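Local coordinates for inner membrane protein (Salmonella typhimurium LT2, PDB 2QJV) that probably isomerises glucuronate or a related sugar, as a cupin-fold member of the KduI/IolB family that binds nickel in the crystal, at residues H18-P21 with Q22-G25; P45-E48 with R49-L53; V203-D206 with D207-D211. The protein carries 2 engineered substitutions. All blocks are in the same frame, centred on the assembly; numbering follows the deposited sequence.

Contact 1: residues H18-P21 with Q22-G25; sequences HISP and QNAG
From H18 to G25 the chain leaves strand 16-19, passes through S20 and enters the short helix 21-24 at once, where A24 N bonds to S20 O at 2.8 Å and G25 N makes a weak bond to P21 O. S20 is the N-cap, and with N23 it forms a capping box. Its OG sits between its own backbone N and carbonyl carbon (chi1 67°) and accepts N23 N at 3.1 Å. In return N23 OD1 takes S20 N at 2.9 Å; that N-H points almost straight at the oxygen (173°), although it meets the amide from above the carbonyl plane. The other arm of the same amide reaches back into the strand, ND2 giving a hydrogen to H18 O at 3.0 Å. With both arms bonded, the N23 amide is fixed in rotation, its plane nearly perpendicular to the H18 ring. Next to the capping box, I19 CG2 rests 4.1 Å from A24 CB. Q22 OE1 folds back to within 3.5 Å of S20 CB, and its chain lies alongside the P21 ring. E27 OE2 of the second subunit bonds to both H18 NE2 and S20 OG. Within the chain, H18 ND1 bonds to D32, and I19 pairs through its backbone with F31 of strand 30-35. The helix follows, after S20, from strand 16-19, an outermost strand of the six-stranded antiparallel sheet.

Contact 2: residues P45-E48 with R49-L53; sequences PSDE and RERCL
D47 and R51 form a salt bridge where the loop after strand 30-35 enters strand 49-55, one of the antiparallel strands of the six-stranded sheet in this cupin-family protein. R51 runs extended from CG to NE and meets the carboxylate end-on with two nitrogens, NH1 to OD1 and NH2 to OD2, each at 2.9 Å. The NH2 bond is essentially straight at 179° and lands on the syn side of OD2, while NH1 comes to OD1 from above the carboxylate plane; the two flat groups are 27° apart. P45 covers one face of the guanidinium, with CD 3.8 Å from R51 NH2. E48, the next residue after D47, turns its CB away from the strand, and its side chain comes within about 4 Å of a bound nickel ion, whose site includes H91 and H92. R49 sends its long chain elsewhere, to Y28 O and S109 OG, while the backbone of R51 pairs with L89 and its side chain packs on V107 of strand 104-111. The aspartate is swung over its own backbone by chi1 67°, which also lets it bond to the first residue of the strand. OD1 therefore has two donors on opposite faces of the carboxylate plane: R51 NH1 on one, and on the other R49 N, at 3.0 Å.

Contact 3: residues V203-D206 with D207-D211; sequences VYTD and DRSLD
T205 and D207 touch inside a beta hairpin, in the turn that joins strand 198-204 to strand 211-217; T205 to R208 is a type I turn, closed by R208 N on T205 O. Take the T205 side chain outward. CB passes 3.7 Å from D207 OD1. From it OG1 stands between the backbone N and the carbonyl carbon (chi1 56°), which turns the hydroxyl in over the loop. There it donates to D207 OD1 at 2.8 Å, meeting the oxygen nearly along its C-O axis, and accepts L210 N in a weak but straight bond of 3.3 Å. CG2, the apolar branch, ends against L210 CB at 4.1 Å. The hydroxyl thus links the start of the turn to its far limb, while T205 N bonds to L210 O at 3.0 Å. One residue earlier, Y204 and D211 form an antiparallel non-hydrogen-bonded pair, with Y204 CB lying 3.6 Å from D211 OD1, an oxygen also salt-bridged to R202. The tyrosine then leads away to bond E257 through OH. V203 CG1 and L210 CD2 meet at the base. The turn reaches another chain as well: T8 of a fourth subunit bonds to D207 OD2 and S209 OG. D207 OD1 is the hub, taking three donors in all; besides the threonine hydroxyl it accepts S209 N, which completes an Asx turn, and S209 OG, which arrives on the syn side at 2.8 Å.

Reading from the N terminus, the three contacts come in series; none nests in or crosses another. Contact 1 turns the chain from outermost strand 16-19 into helix 21-24, ahead of strand 30-35. Contact 2 lies at the end of the loop that follows strand 30-35, where the chain re-enters the same six-stranded sheet as strand 49-55. These two touch, P21 CG packing 4.0 Å from R49 NH2. Contact 3 comes much later, joining neighbouring strands 198-204 and 211-217 at the edge of a separate four-stranded sheet. Its nearest atoms are about 10 Å from contact 1 and about 19 Å from contact 2. Contacts 1 and 3 also meet other subunits of the six-chain assembly.

Contact 1: residues H18-P21 with Q22-G25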
loop_
_atom_site.group_PDB
_atom_site.type_symbol
_atom_site.label_atom_id
_atom_site.label_comp_id
_atom_site.label_asym_id
_atom_site.label_seq_id
_atom_site.Cartn_x
_atom_site.Cartn_y
_atom_site.Cartn_z
ATOM N N HIS A 18 17.981 -16.311 3.757
ATOM C CA HIS A 18 17.209 -17.563 3.745
ATOM C C HIS A 18 15.939 -17.360 2.915
ATOM O O HIS A 18 14.923 -16.847 3.409
ATOM C CB HIS A 18 16.855 -18.108 5.157
ATOM C CG HIS A 18 16.012 -19.347 5.089
ATOM N ND1 HIS A 18 16.493 -20.539 4.590
ATOM C CD2 HIS A 18 14.698 -19.555 5.364
ATOM C CE1 HIS A 18 15.514 -21.431 4.568
ATOM N NE2 HIS A 18 14.419 -20.864 5.049
ATOM N N ILE A 19 16.022 -17.788 1.657
ATOM C CA ILE A 19 14.922 -17.685 0.709
ATOM C C ILE A 19 14.485 -19.097 0.363
ATOM O O ILE A 19 15.282 -19.903 -0.119
ATOM C CB ILE A 19 15.320 -16.909 -0.592
ATOM C CG1 ILE A 19 16.039 -15.586 -0.258
ATOM C CG2 ILE A 19 14.071 -16.691 -1.498
ATOM C CD1 ILE A 19 15.225 -14.637 0.658
ATOM N N SER A 20 13.219 -19.405 0.624
ATOM C CA SER A 20 12.680 -20.744 0.386
ATOM C C SER A 20 11.451 -20.638 -0.483
ATOM O O SER A 20 10.809 -19.573 -0.531
ATOM C CB SER A 20 12.327 -21.412 1.723
ATOM O OG SER A 20 11.254 -20.783 2.397
ATOM N N PRO A 21 11.100 -21.737 -1.169
ATOM C CA PRO A 21 9.824 -21.704 -1.883
ATOM C C PRO A 21 8.645 -21.272 -0.981
ATOM O O PRO A 21 7.781 -20.495 -1.402
ATOM C CB PRO A 21 9.688 -23.140 -2.406
ATOM C CG PRO A 21 11.082 -23.617 -2.552
ATOM C CD PRO A 21 11.829 -23.000 -1.407
ATOM N N GLN A 22 8.658 -21.702 0.283
ATOM C CA GLN A 22 7.600 -21.381 1.229
ATOM C C GLN A 22 7.521 -19.881 1.568
ATOM O O GLN A 22 6.418 -19.319 1.611
ATOM C CB GLN A 22 7.758 -22.217 2.508
ATOM C CG GLN A 22 7.608 -23.709 2.277
ATOM C CD GLN A 22 8.916 -24.468 2.095
ATOM O OE1 GLN A 22 9.910 -23.981 1.585
ATOM N NE2 GLN A 22 8.914 -25.694 2.605
ATOM N N ASN A 23 8.670 -19.230 1.771
ATOM C CA ASN A 23 8.629 -17.787 2.064
ATOM C C ASN A 23 8.654 -16.886 0.810
ATOM O O ASN A 23 8.404 -15.695 0.910
ATOM C CB ASN A 23 9.705 -17.393 3.157
ATOM C CG ASN A 23 11.136 -17.428 2.699
ATOM O OD1 ASN A 23 11.473 -17.242 1.511
ATOM N ND2 ASN A 23 12.044 -17.614 3.681
ATOM N N ALA A 24 8.974 -17.459 -0.357
ATOM C CA ALA A 24 9.005 -16.724 -1.632
ATOM C C ALA A 24 7.648 -16.775 -2.338
ATOM O O ALA A 24 7.379 -15.982 -3.222
ATOM C CB ALA A 24 10.116 -17.252 -2.535
ATOM N N GLY A 25 6.762 -17.676 -1.922
ATOM C CA GLY A 25 5.469 -17.797 -2.581
ATOM C C GLY A 25 5.587 -18.477 -3.946
ATOM O O GLY A 25 4.871 -18.142 -4.872
#

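Contact 2: residues P45-E48 with R49-L53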
loop_
_atom_site.group_PDB
_atom_site.type_symbol
_atom_site.label_atom_id
_atom_site.label_comp_id
_atom_site.label_asym_id
_atom_site.label_seq_id
_atom_site.Cartn_x
_atom_site.Cartn_y
_atom_site.Cartn_z
ATOM N N PRO A 45 21.480 -31.031 5.071
ATOM C CA PRO A 45 20.842 -32.311 5.267
ATOM C C PRO A 45 20.662 -33.165 4.027
ATOM O O PRO A 45 20.697 -32.671 2.892
ATOM C CB PRO A 45 19.441 -31.905 5.780
ATOM C CG PRO A 45 19.142 -30.604 5.069
ATOM C CD PRO A 45 20.505 -29.914 5.003
ATOM N N SER A 46 20.447 -34.455 4.281
ATOM C CA SER A 46 20.032 -35.401 3.261
ATOM C C SER A 46 18.499 -35.238 3.060
ATOM O O SER A 46 17.718 -35.565 3.934
ATOM C CB SER A 46 20.391 -36.808 3.656
ATOM O OG SER A 46 19.808 -37.735 2.770
ATOM N N ASP A 47 18.082 -34.686 1.918
ATOM C CA ASP A 47 16.672 -34.437 1.651
ATOM C C ASP A 47 16.368 -34.545 0.137
ATOM O O ASP A 47 17.181 -35.083 -0.619
ATOM C CB ASP A 47 16.249 -33.095 2.292
ATOM C CG ASP A 47 16.900 -31.872 1.672
ATOM O OD1 ASP A 47 17.470 -31.920 0.553
ATOM O OD2 ASP A 47 16.793 -30.802 2.311
ATOM N N GLU A 48 15.193 -34.078 -0.274
ATOM C CA GLU A 48 14.735 -34.189 -1.655
ATOM C C GLU A 48 15.188 -33.033 -2.546
ATOM O O GLU A 48 14.618 -32.809 -3.598
ATOM C CB GLU A 48 13.195 -34.282 -1.659
ATOM C CG GLU A 48 12.612 -35.460 -0.818
ATOM C CD GLU A 48 12.970 -36.846 -1.340
ATOM O OE1 GLU A 48 13.578 -36.977 -2.426
ATOM O OE2 GLU A 48 12.623 -37.832 -0.649
ATOM N N ARG A 49 16.169 -32.259 -2.097
ATOM C CA ARG A 49 16.684 -31.141 -2.864
ATOM C C ARG A 49 18.144 -31.367 -3.303
ATOM O O ARG A 49 18.953 -31.941 -2.554
ATOM C CB ARG A 49 16.512 -29.876 -2.015
ATOM C CG ARG A 49 15.014 -29.626 -1.813
ATOM C CD ARG A 49 14.646 -28.430 -1.061
ATOM N NE ARG A 49 14.967 -27.149 -1.673
ATOM C CZ ARG A 49 14.269 -26.533 -2.626
ATOM N NH1 ARG A 49 13.242 -27.114 -3.261
ATOM N NH2 ARG A 49 14.644 -25.332 -2.982
ATOM N N GLU A 50 18.438 -31.008 -4.556
ATOM C CA GLU A 50 19.816 -30.935 -5.034
ATOM C C GLU A 50 20.301 -29.514 -4.690
ATOM O O GLU A 50 19.509 -28.583 -4.487
ATOM C CB GLU A 50 19.996 -31.226 -6.529
ATOM C CG GLU A 50 19.273 -30.285 -7.432
ATOM C CD GLU A 50 19.593 -30.452 -8.898
ATOM O OE1 GLU A 50 20.187 -31.490 -9.310
ATOM O OE2 GLU A 50 19.214 -29.503 -9.635
ATOM N N ARG A 51 21.611 -29.392 -4.570
ATOM C CA ARG A 51 22.276 -28.168 -4.196
ATOM C C ARG A 51 23.550 -27.867 -5.011
ATOM O O ARG A 51 24.233 -28.762 -5.536
ATOM C CB ARG A 51 22.658 -28.192 -2.706
ATOM C CG ARG A 51 21.510 -28.117 -1.709
ATOM C CD ARG A 51 21.915 -28.437 -0.264
ATOM N NE ARG A 51 20.769 -28.250 0.648
ATOM C CZ ARG A 51 19.832 -29.165 0.913
ATOM N NH1 ARG A 51 19.850 -30.345 0.332
ATOM N NH2 ARG A 51 18.824 -28.872 1.733
ATOM N N CYS A 52 23.838 -26.566 -5.105
ATOM C CA CYS A 52 25.053 -26.049 -5.685
ATOM C C CYS A 52 25.598 -25.054 -4.639
ATOM O O CYS A 52 24.998 -24.038 -4.331
ATOM C CB CYS A 52 24.840 -25.386 -7.060
ATOM S SG CYS A 52 26.384 -24.832 -7.842
ATOM N N LEU A 53 26.707 -25.454 -4.039
ATOM C CA LEU A 53 27.415 -24.701 -3.021
ATOM C C LEU A 53 28.354 -23.804 -3.756
ATOM O O LEU A 53 29.283 -24.298 -4.403
ATOM C CB LEU A 53 28.224 -25.628 -2.130
ATOM C CG LEU A 53 27.539 -26.390 -0.973
ATOM C CD1 LEU A 53 26.155 -26.843 -1.335
ATOM C CD2 LEU A 53 28.447 -27.546 -0.518
#

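Contact 3: residues V203-D206 with D207-D211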
loop_
_atom_site.group_PDB
_atom_site.type_symbol
_atom_site.label_atom_id
_atom_site.label_comp_id
_atom_site.label_asym_id
_atom_site.label_seq_id
_atom_site.Cartn_x
_atom_site.Cartn_y
_atom_site.Cartn_z
ATOM N N VAL A 203 11.235 -4.945 -11.458
ATOM C CA VAL A 203 10.521 -6.155 -11.854
ATOM C C VAL A 203 9.119 -5.759 -12.332
ATOM O O VAL A 203 8.316 -5.192 -11.604
ATOM C CB VAL A 203 10.506 -7.231 -10.721
ATOM C CG1 VAL A 203 9.697 -8.456 -11.168
ATOM C CG2 VAL A 203 11.951 -7.639 -10.350
ATOM N N TYR A 204 8.825 -6.042 -13.596
ATOM C CA TYR A 204 7.578 -5.607 -14.192
ATOM C C TYR A 204 7.059 -6.486 -15.339
ATOM O O TYR A 204 7.831 -7.081 -16.091
ATOM C CB TYR A 204 7.724 -4.139 -14.690
ATOM C CG TYR A 204 8.684 -3.930 -15.881
ATOM C CD1 TYR A 204 10.067 -3.938 -15.706
ATOM C CD2 TYR A 204 8.188 -3.746 -17.182
ATOM C CE1 TYR A 204 10.942 -3.743 -16.801
ATOM C CE2 TYR A 204 9.038 -3.534 -18.236
ATOM C CZ TYR A 204 10.435 -3.519 -18.029
ATOM O OH TYR A 204 11.306 -3.310 -19.085
ATOM N N THR A 205 5.746 -6.510 -15.479
ATOM C CA THR A 205 5.078 -7.216 -16.543
ATOM C C THR A 205 4.690 -6.236 -17.670
ATOM O O THR A 205 4.643 -5.010 -17.490
ATOM C CB THR A 205 3.813 -7.950 -16.013
ATOM O OG1 THR A 205 2.945 -7.000 -15.377
ATOM C CG2 THR A 205 4.173 -9.041 -15.036
ATOM N N ASP A 206 4.412 -6.782 -18.838
ATOM C CA ASP A 206 3.903 -6.001 -19.951
ATOM C C ASP A 206 2.661 -5.151 -19.609
ATOM O O ASP A 206 2.574 -4.024 -20.035
ATOM C CB ASP A 206 3.550 -6.917 -21.146
ATOM C CG ASP A 206 4.774 -7.396 -21.901
ATOM O OD1 ASP A 206 5.438 -6.539 -22.556
ATOM O OD2 ASP A 206 5.028 -8.638 -21.857
ATOM N N ASP A 207 1.702 -5.694 -18.858
ATOM C CA ASP A 207 0.517 -4.911 -18.466
ATOM C C ASP A 207 0.724 -4.034 -17.208
ATOM O O ASP A 207 -0.207 -3.350 -16.799
ATOM C CB ASP A 207 -0.731 -5.816 -18.309
ATOM C CG ASP A 207 -0.667 -6.766 -17.112
ATOM O OD1 ASP A 207 0.333 -6.795 -16.344
ATOM O OD2 ASP A 207 -1.656 -7.523 -16.947
ATOM N N ARG A 208 1.927 -4.061 -16.629
ATOM C CA ARG A 208 2.282 -3.279 -15.438
ATOM C C ARG A 208 1.448 -3.649 -14.195
ATOM O O ARG A 208 1.428 -2.887 -13.220
ATOM C CB ARG A 208 2.176 -1.765 -15.700
ATOM C CG ARG A 208 2.751 -1.289 -17.027
ATOM C CD ARG A 208 4.205 -1.646 -17.190
ATOM N NE ARG A 208 4.697 -1.303 -18.526
ATOM C CZ ARG A 208 5.107 -0.095 -18.908
ATOM N NH1 ARG A 208 5.075 0.948 -18.067
ATOM N NH2 ARG A 208 5.521 0.074 -20.158
ATOM N N SER A 209 0.762 -4.794 -14.237
ATOM C CA SER A 209 -0.015 -5.297 -13.091
ATOM C C SER A 209 0.955 -5.585 -11.943
ATOM O O SER A 209 0.589 -5.497 -10.775
ATOM C CB SER A 209 -0.859 -6.528 -13.473
ATOM O OG SER A 209 -0.065 -7.672 -13.729
ATOM N N LEU A 210 2.198 -5.936 -12.304
ATOM C CA LEU A 210 3.323 -5.979 -11.409
ATOM C C LEU A 210 4.293 -4.931 -11.978
ATOM O O LEU A 210 4.600 -4.956 -13.183
ATOM C CB LEU A 210 3.985 -7.373 -11.349
ATOM C CG LEU A 210 5.258 -7.474 -10.476
ATOM C CD1 LEU A 210 4.967 -7.139 -8.991
ATOM C CD2 LEU A 210 5.902 -8.834 -10.597
ATOM N N ASP A 211 4.746 -4.004 -11.138
ATOM C CA ASP A 211 5.737 -2.995 -11.540
ATOM C C ASP A 211 6.361 -2.436 -10.269
ATOM O O ASP A 211 5.831 -1.513 -9.659
ATOM C CB ASP A 211 5.155 -1.900 -12.427
ATOM C CG ASP A 211 6.236 -1.008 -13.063
ATOM O OD1 ASP A 211 7.443 -1.116 -12.735
ATOM O OD2 ASP A 211 5.845 -0.177 -13.900
#